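Local coordinates for protein beta-hexosaminidase Amuc_2018 (Akkermansia muciniphila, PDB 6JEB) that hydrolyses terminal non-reducing N-acetylhexosamine residues from N-glycans, chitobiose and related beta-linked glycans as a zinc-containing glycoside hydrolase of family 20, at residues G192-L197 / E223-Q228; G255-P260 / Q305-G310; V321-Q326 / L343-S348. All coordinates share one frame; numbering follows the deposited sequence.

Contact 1. Residues G192-L197 / E223-Q228. With ZN (zinc ion), chain B.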
# COMPACT_ATOMS: atom_id res chain seq x y z
N GLY A 192 3.04 -9.76 16.33
CA GLY A 192 3.05 -8.54 17.11
C GLY A 192 2.07 -7.51 16.60
O GLY A 192 1.12 -7.82 15.87
N HIS A 193 2.32 -6.25 16.97
CA HIS A 193 1.40 -5.16 16.68
C HIS A 193 -0.03 -5.55 17.04
O HIS A 193 -0.99 -5.30 16.29
CB HIS A 193 1.53 -4.69 15.22
CG HIS A 193 2.66 -3.73 15.02
ND1 HIS A 193 2.53 -2.37 15.26
CD2 HIS A 193 3.94 -3.92 14.62
CE1 HIS A 193 3.68 -1.77 15.00
NE2 HIS A 193 4.55 -2.69 14.62
N ASN A 194 -0.17 -6.15 18.22
CA ASN A 194 -1.39 -6.86 18.59
C ASN A 194 -1.98 -6.38 19.92
O ASN A 194 -2.71 -7.14 20.57
CB ASN A 194 -1.13 -8.38 18.64
CG ASN A 194 -1.70 -9.10 17.43
OD1 ASN A 194 -2.72 -8.69 16.87
ND2 ASN A 194 -1.06 -10.19 17.04
N GLN A 195 -1.70 -5.14 20.33
CA GLN A 195 -2.26 -4.70 21.61
C GLN A 195 -3.78 -4.66 21.58
O GLN A 195 -4.43 -4.96 22.59
CB GLN A 195 -1.69 -3.35 22.05
CG GLN A 195 -2.14 -2.98 23.46
CD GLN A 195 -1.33 -1.85 24.06
OE1 GLN A 195 -0.14 -1.69 23.74
NE2 GLN A 195 -1.96 -1.05 24.92
N ALA A 196 -4.38 -4.31 20.44
CA ALA A 196 -5.84 -4.27 20.37
C ALA A 196 -6.42 -5.67 20.52
O ALA A 196 -7.40 -5.88 21.26
CB ALA A 196 -6.31 -3.59 19.08
N LEU A 197 -5.82 -6.66 19.85
CA LEU A 197 -6.25 -8.04 20.00
C LEU A 197 -6.08 -8.51 21.44
O LEU A 197 -6.94 -9.24 21.97
CB LEU A 197 -5.48 -8.94 19.03
CG LEU A 197 -5.87 -10.42 19.01
CD1 LEU A 197 -7.34 -10.62 18.64
CD2 LEU A 197 -4.95 -11.21 18.07
N GLU A 223 3.80 -7.63 22.96
CA GLU A 223 2.78 -8.67 23.11
C GLU A 223 2.66 -9.49 21.82
O GLU A 223 2.15 -8.99 20.82
CB GLU A 223 1.44 -8.03 23.47
CG GLU A 223 1.44 -7.35 24.82
CD GLU A 223 1.62 -8.34 25.96
OE1 GLU A 223 1.28 -9.53 25.79
OE2 GLU A 223 2.11 -7.92 27.03
N LEU A 224 3.11 -10.74 21.86
CA LEU A 224 2.97 -11.64 20.72
C LEU A 224 1.92 -12.70 21.03
O LEU A 224 1.87 -13.22 22.16
CB LEU A 224 4.31 -12.34 20.42
CG LEU A 224 5.55 -11.47 20.21
CD1 LEU A 224 6.70 -12.30 19.67
CD2 LEU A 224 5.27 -10.30 19.28
N VAL A 225 1.10 -13.04 20.04
CA VAL A 225 0.22 -14.20 20.21
C VAL A 225 1.07 -15.43 20.51
O VAL A 225 2.22 -15.56 20.04
CB VAL A 225 -0.70 -14.43 19.00
CG1 VAL A 225 -1.76 -13.33 18.91
CG2 VAL A 225 0.11 -14.54 17.70
N CYS A 226 0.52 -16.34 21.31
CA CYS A 226 1.26 -17.53 21.72
C CYS A 226 0.97 -18.66 20.75
O CYS A 226 -0.17 -19.13 20.69
CB CYS A 226 0.87 -17.94 23.13
SG CYS A 226 1.79 -19.40 23.68
N PRO A 227 1.95 -19.14 19.98
CA PRO A 227 1.67 -20.22 19.02
C PRO A 227 1.25 -21.53 19.67
O PRO A 227 0.80 -22.43 18.95
CB PRO A 227 3.00 -20.39 18.27
CG PRO A 227 3.74 -19.10 18.49
CD PRO A 227 3.34 -18.65 19.87
N GLN A 228 1.40 -21.68 20.99
CA GLN A 228 1.04 -22.94 21.63
C GLN A 228 -0.43 -23.05 21.96
O GLN A 228 -0.88 -24.12 22.39
CB GLN A 228 1.85 -23.14 22.91
CG GLN A 228 3.32 -22.70 22.81
CD GLN A 228 3.98 -23.09 21.50
OE1 GLN A 228 3.69 -24.13 20.90
NE2 GLN A 228 4.89 -22.24 21.04
ZN ZN B . 3.81 -18.50 24.43
O HOH W 1 1.81 -6.49 20.19
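Leu224 meets Gly192 through one methyl: its CD2 lies 3.6 Å from Gly192 CA, with the glycine N almost as near. The two segments belong to the (beta/alpha)8 catalytic barrel of a family 20 glycosidase; 192-197 runs from the loop after strand 183-187 into helix 195-200, whereas the loop leading to helix 230-246 contains 223-228. Leu224 starts out away from 192-197, but its branched end comes back to touch, and the methyl lies directly on the glycine backbone. Farther along, Val225 CG1 is shared by two side chains. Asn194 ND2 passes it at 3.7 Å, its own hydrogen bond going to Pro191 O, while Leu197 CD2 touches it at 3.9 Å, the two aliphatic side chains crossing at about a right angle. Tyr236 of helix 230-246 packs on all three. The backbones are joined by a water that accepts from Asn194 N and donates to Glu223 O, the latter at 2.6 Å. In the second shell, the imidazole of His193 takes no part in this packing; ND1 bonds Asp130 and NE2 bonds Glu258, the other members of the charge relay system. At the other end, Cys226 binds zinc together with Cys206, Cys267 and Cys270. Its SG, anti to the backbone N (chi1 -179°), lies 2.3 Å from the metal and also accepts Gln228 N at 3.5 Å.

Contact 2. Residues G255-P260 / Q305-G310. With ACM (acetamide), chain C.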
# COMPACT_ATOMS: atom_id res chain seq x y z
N GLY A 255 1.97 -9.24 7.94
CA GLY A 255 2.72 -8.30 8.73
C GLY A 255 4.06 -8.86 9.17
O GLY A 255 4.96 -9.04 8.35
N GLY A 256 4.21 -9.13 10.47
CA GLY A 256 5.46 -9.66 10.97
C GLY A 256 6.48 -8.62 11.37
O GLY A 256 7.60 -8.98 11.73
N ASP A 257 6.12 -7.33 11.31
CA ASP A 257 7.06 -6.27 11.62
C ASP A 257 7.17 -6.04 13.12
O ASP A 257 6.21 -6.24 13.88
CB ASP A 257 6.64 -4.97 10.94
CG ASP A 257 5.23 -4.53 11.32
OD1 ASP A 257 4.33 -5.39 11.39
OD2 ASP A 257 5.03 -3.32 11.54
N GLU A 258 8.36 -5.61 13.55
CA GLU A 258 8.59 -5.10 14.90
C GLU A 258 8.02 -6.04 15.96
O GLU A 258 7.24 -5.64 16.84
CB GLU A 258 8.06 -3.67 15.05
CG GLU A 258 8.65 -2.71 14.03
CD GLU A 258 8.03 -1.33 14.07
OE1 GLU A 258 6.80 -1.22 14.24
OE2 GLU A 258 8.78 -0.34 13.91
N ALA A 259 8.41 -7.31 15.87
CA ALA A 259 7.92 -8.38 16.73
C ALA A 259 9.09 -8.91 17.56
O ALA A 259 9.60 -10.01 17.29
CB ALA A 259 7.26 -9.49 15.92
N PRO A 260 9.52 -8.17 18.59
CA PRO A 260 10.59 -8.68 19.45
C PRO A 260 10.10 -9.92 20.18
O PRO A 260 8.92 -10.05 20.51
CB PRO A 260 10.83 -7.53 20.43
CG PRO A 260 9.50 -6.85 20.52
CD PRO A 260 8.91 -6.94 19.13
N GLN A 305 2.11 -12.65 2.55
CA GLN A 305 3.19 -11.69 2.38
C GLN A 305 3.62 -11.20 3.76
O GLN A 305 2.89 -11.38 4.74
CB GLN A 305 2.79 -10.48 1.52
CG GLN A 305 2.19 -10.83 0.18
CD GLN A 305 1.85 -9.60 -0.61
OE1 GLN A 305 1.37 -8.60 -0.05
NE2 GLN A 305 2.08 -9.64 -1.92
N PHE A 306 4.79 -10.57 3.83
CA PHE A 306 5.37 -10.16 5.11
C PHE A 306 6.14 -8.86 4.94
O PHE A 306 6.71 -8.60 3.88
CB PHE A 306 6.37 -11.20 5.63
CG PHE A 306 5.85 -12.60 5.63
CD1 PHE A 306 5.96 -13.39 4.48
CD2 PHE A 306 5.29 -13.16 6.77
CE1 PHE A 306 5.48 -14.69 4.47
CE2 PHE A 306 4.82 -14.46 6.76
CZ PHE A 306 4.92 -15.23 5.61
N TRP A 307 6.19 -8.06 6.02
CA TRP A 307 7.21 -7.02 6.12
C TRP A 307 8.56 -7.70 6.33
O TRP A 307 8.71 -8.49 7.27
CB TRP A 307 6.92 -6.08 7.30
CG TRP A 307 5.60 -5.35 7.22
CD1 TRP A 307 4.51 -5.54 8.01
CD2 TRP A 307 5.25 -4.31 6.29
NE1 TRP A 307 3.49 -4.69 7.63
CE2 TRP A 307 3.92 -3.93 6.57
CE3 TRP A 307 5.93 -3.66 5.25
CZ2 TRP A 307 3.26 -2.93 5.86
CZ3 TRP A 307 5.27 -2.67 4.53
CH2 TRP A 307 3.95 -2.31 4.84
N TYR A 308 9.53 -7.40 5.47
CA TYR A 308 10.85 -8.01 5.61
C TYR A 308 11.56 -7.45 6.84
O TYR A 308 11.68 -6.23 6.99
CB TYR A 308 11.68 -7.71 4.37
CG TYR A 308 13.02 -8.42 4.37
CD1 TYR A 308 13.09 -9.80 4.47
CD2 TYR A 308 14.20 -7.70 4.28
CE1 TYR A 308 14.32 -10.46 4.46
CE2 TYR A 308 15.44 -8.35 4.28
CZ TYR A 308 15.49 -9.73 4.37
OH TYR A 308 16.70 -10.39 4.36
N GLU A 309 12.03 -8.34 7.72
CA GLU A 309 12.66 -7.92 8.97
C GLU A 309 14.15 -8.23 9.02
O GLU A 309 14.74 -8.22 10.11
CB GLU A 309 11.91 -8.47 10.19
CG GLU A 309 10.57 -7.76 10.43
CD GLU A 309 10.75 -6.32 10.86
OE1 GLU A 309 10.73 -6.04 12.08
OE2 GLU A 309 10.92 -5.44 9.99
N GLY A 310 14.77 -8.49 7.88
CA GLY A 310 16.22 -8.59 7.81
C GLY A 310 16.79 -9.98 8.03
O GLY A 310 18.02 -10.13 7.97
C1 ACM C . 6.56 -1.00 9.62
O ACM C . 6.95 0.09 9.31
N ACM C . 6.28 -1.25 11.00
C2 ACM C . 6.36 -2.13 8.63
O HOH W 2 8.47 -10.61 8.93
O HOH W 3 10.66 -8.00 14.04
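Glu309 OE1 takes the backbone N-H of Glu258 at 2.8 Å, a nearly straight bond (164° at the hydrogen) that reaches the oxygen from above the carboxylate plane. This is the mouth of the (beta/alpha)8 barrel, where the loop after strand 251-253 passes the end of strand 303-307. The same OE1 also receives a water that accepts from Ala259 N, and a salt bridge from Arg325, so one oxygen collects two backbone N-H groups, one directly and one through water. A bend at chi2 (-68°) turns CD of Glu309 back toward the 257-258 backbone. Deeper in, Gly255 O accepts Trp307 N at 2.8 Å and is approached by Phe306 CA as a CA-H...O contact. A second water donates firmly to Trp307 O and weakly to Gly256 O. Two further polar ends have partners beyond the segments: Trp307 NE1 gives its hydrogen to Glu187 OE2, and Glu258 OE1 pairs with His193. Asp257 and Trp307 run side by side, pointing the same way, their planes 53° apart, with OD1 of the aspartate 3.4 Å from the indole CD1. Asp257 OD2 faces the acetamide N in a hydrogen bond whose modelled length, 2.5 Å, is doubtfully short; the placement is consistent with holding the 2-acetamido group in substrate-assisted catalysis. Acetamide C2 sits over the centre of one indole face, 3.4 Å from Trp307 CD2.

Contact 3. Residues V321-Q326 / L343-S348. With ACM (acetamide), chain C.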
# COMPACT_ATOMS: atom_id res chain seq x y z
N VAL A 321 8.14 -10.57 0.27
CA VAL A 321 8.40 -9.71 1.42
C VAL A 321 8.54 -8.27 0.95
O VAL A 321 8.89 -8.01 -0.21
CB VAL A 321 9.64 -10.17 2.21
CG1 VAL A 321 9.47 -11.62 2.70
CG2 VAL A 321 10.91 -10.02 1.38
N TYR A 322 8.27 -7.33 1.86
CA TYR A 322 8.36 -5.90 1.58
C TYR A 322 9.59 -5.35 2.29
O TYR A 322 9.67 -5.37 3.52
CB TYR A 322 7.14 -5.16 2.13
CG TYR A 322 5.82 -5.44 1.46
CD1 TYR A 322 5.18 -6.67 1.58
CD2 TYR A 322 5.17 -4.44 0.75
CE1 TYR A 322 3.95 -6.90 0.98
CE2 TYR A 322 3.94 -4.66 0.16
CZ TYR A 322 3.33 -5.88 0.28
OH TYR A 322 2.10 -6.07 -0.31
N ALA A 323 10.54 -4.81 1.51
CA ALA A 323 11.69 -4.14 2.09
C ALA A 323 11.29 -2.74 2.54
O ALA A 323 10.72 -1.98 1.76
CB ALA A 323 12.82 -4.04 1.06
N TRP A 324 11.56 -2.42 3.80
CA TRP A 324 11.14 -1.13 4.33
C TRP A 324 12.17 -0.45 5.24
O TRP A 324 12.21 0.78 5.27
CB TRP A 324 9.82 -1.25 5.10
CG TRP A 324 9.89 -2.02 6.40
CD1 TRP A 324 9.83 -3.38 6.56
CD2 TRP A 324 10.01 -1.47 7.72
NE1 TRP A 324 9.91 -3.70 7.90
CE2 TRP A 324 10.01 -2.55 8.63
CE3 TRP A 324 10.12 -0.16 8.22
CZ2 TRP A 324 10.11 -2.36 10.01
CZ3 TRP A 324 10.21 0.02 9.59
CH2 TRP A 324 10.21 -1.08 10.47
N ARG A 325 13.00 -1.20 5.96
CA ARG A 325 13.84 -0.58 6.96
C ARG A 325 14.89 0.32 6.34
O ARG A 325 15.48 -0.00 5.30
CB ARG A 325 14.49 -1.66 7.83
CG ARG A 325 13.47 -2.28 8.76
CD ARG A 325 14.10 -3.15 9.80
NE ARG A 325 13.14 -3.63 10.78
CZ ARG A 325 12.91 -3.05 11.96
NH1 ARG A 325 13.58 -1.96 12.31
NH2 ARG A 325 12.03 -3.57 12.80
N GLN A 326 15.13 1.45 7.00
CA GLN A 326 16.07 2.45 6.51
C GLN A 326 17.46 1.85 6.36
O GLN A 326 17.92 1.08 7.21
CB GLN A 326 16.09 3.63 7.47
CG GLN A 326 17.24 4.60 7.27
CD GLN A 326 18.32 4.44 8.32
OE1 GLN A 326 18.08 4.65 9.51
NE2 GLN A 326 19.52 4.06 7.89
N LEU A 343 10.31 -9.67 -3.88
CA LEU A 343 10.50 -8.46 -3.11
C LEU A 343 9.63 -7.34 -3.65
O LEU A 343 9.57 -7.13 -4.87
CB LEU A 343 11.97 -8.03 -3.15
CG LEU A 343 12.33 -6.82 -2.28
CD1 LEU A 343 12.06 -7.14 -0.82
CD2 LEU A 343 13.79 -6.43 -2.48
N ILE A 344 8.96 -6.62 -2.75
CA ILE A 344 8.29 -5.37 -3.07
C ILE A 344 9.05 -4.27 -2.35
O ILE A 344 9.36 -4.41 -1.16
CB ILE A 344 6.80 -5.41 -2.66
CG1 ILE A 344 6.04 -6.42 -3.54
CG2 ILE A 344 6.17 -4.02 -2.80
CD1 ILE A 344 4.65 -6.76 -3.02
N MET A 345 9.38 -3.20 -3.06
CA MET A 345 10.18 -2.12 -2.50
C MET A 345 9.27 -1.11 -1.81
O MET A 345 8.45 -0.45 -2.47
CB MET A 345 10.99 -1.46 -3.61
CG MET A 345 11.90 -0.32 -3.15
SD MET A 345 13.00 -0.80 -1.80
CE MET A 345 13.99 -2.09 -2.57
N ALA A 346 9.42 -0.97 -0.49
CA ALA A 346 8.68 0.00 0.31
C ALA A 346 9.62 0.80 1.20
O ALA A 346 9.23 1.23 2.29
CB ALA A 346 7.59 -0.69 1.13
N SER A 347 10.86 1.02 0.74
CA SER A 347 11.89 1.63 1.56
C SER A 347 11.39 2.90 2.23
O SER A 347 10.91 3.83 1.56
CB SER A 347 13.09 1.99 0.70
OG SER A 347 13.91 2.91 1.39
N SER A 348 11.54 2.96 3.56
CA SER A 348 11.04 4.10 4.31
C SER A 348 11.79 5.39 3.98
O SER A 348 11.30 6.47 4.31
CB SER A 348 11.10 3.81 5.81
OG SER A 348 12.44 3.64 6.24
C1 ACM C . 6.56 -1.00 9.62
O ACM C . 6.95 0.09 9.31
N ACM C . 6.28 -1.25 11.00
C2 ACM C . 6.36 -2.13 8.63
O HOH W 4 15.58 1.42 2.78
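Ile344 lies alongside Tyr322, both side chains pointing the same way from neighbouring parallel strands of the (beta/alpha)8 barrel. Strands 320-323 and 342-345, with helix 329-339 between them, form a beta-alpha-beta unit. The backbone bonds follow the parallel ladder: Ile344 N gives to Val321 O, Ala323 N to Ile344 O at 2.9 Å, and Ala346 N to Ala323 O. Beyond the strands the pairing continues through the loops, where Ser348 N donates to Trp324 O at 2.9 Å. Ser348 OG is 3.0 Å from that same Trp324 O. A water also joins the loops, donating to Arg325 O and hydrogen-bonded to Ser347 OG.

Apolar packing falls on two faces of the sheet. On the Tyr322 and Ile344 face, Ile344 CD1 makes a CH-pi contact, 4.0 Å from the centroid of the phenol ring and displaced toward its rim, while CG2 touches CD2 and CE2 of the ring. The hydroxyl beyond bonds to Gln305. On the other face, toward helix 329-339, Leu343 has two conformers; in the one given, its CD1 packs against Val321 CG2 at 3.8 Å and Ala323 CB at 3.7 Å.

The indole of Trp324 belongs to the substrate pocket. It is sandwiched: Arg325 CG lies over the centre of one face, and acetamide covers the opposite one. Arg325 NH2 forms a salt bridge with Glu309 OE1. On the ligand side, acetamide O comes within 3.3 Å of Trp324 CZ3.

Overall arrangement
All three contacts are largely buried in the catalytic barrel, but contact 1 lies farthest from the chain centre, near the zinc site, and contact 3 nearest to it, its loop end reaching the surface at Arg325 and Gln326. Contacts 2 and 3 hold adjoining strands, 303-307 and 320-323, of one parallel sheet and both touch the acetamide, which lies against a face of each indole, Trp307 and Trp324. Contact 1 touches contact 2 alone, through His193 and Glu258 and through Leu224 packed on Ala259 and Pro260. Chemistry follows place: methyl packing and a bridging water join the segments of contact 1, carboxylates dominate contact 2, and contact 3 is chiefly a strand ladder.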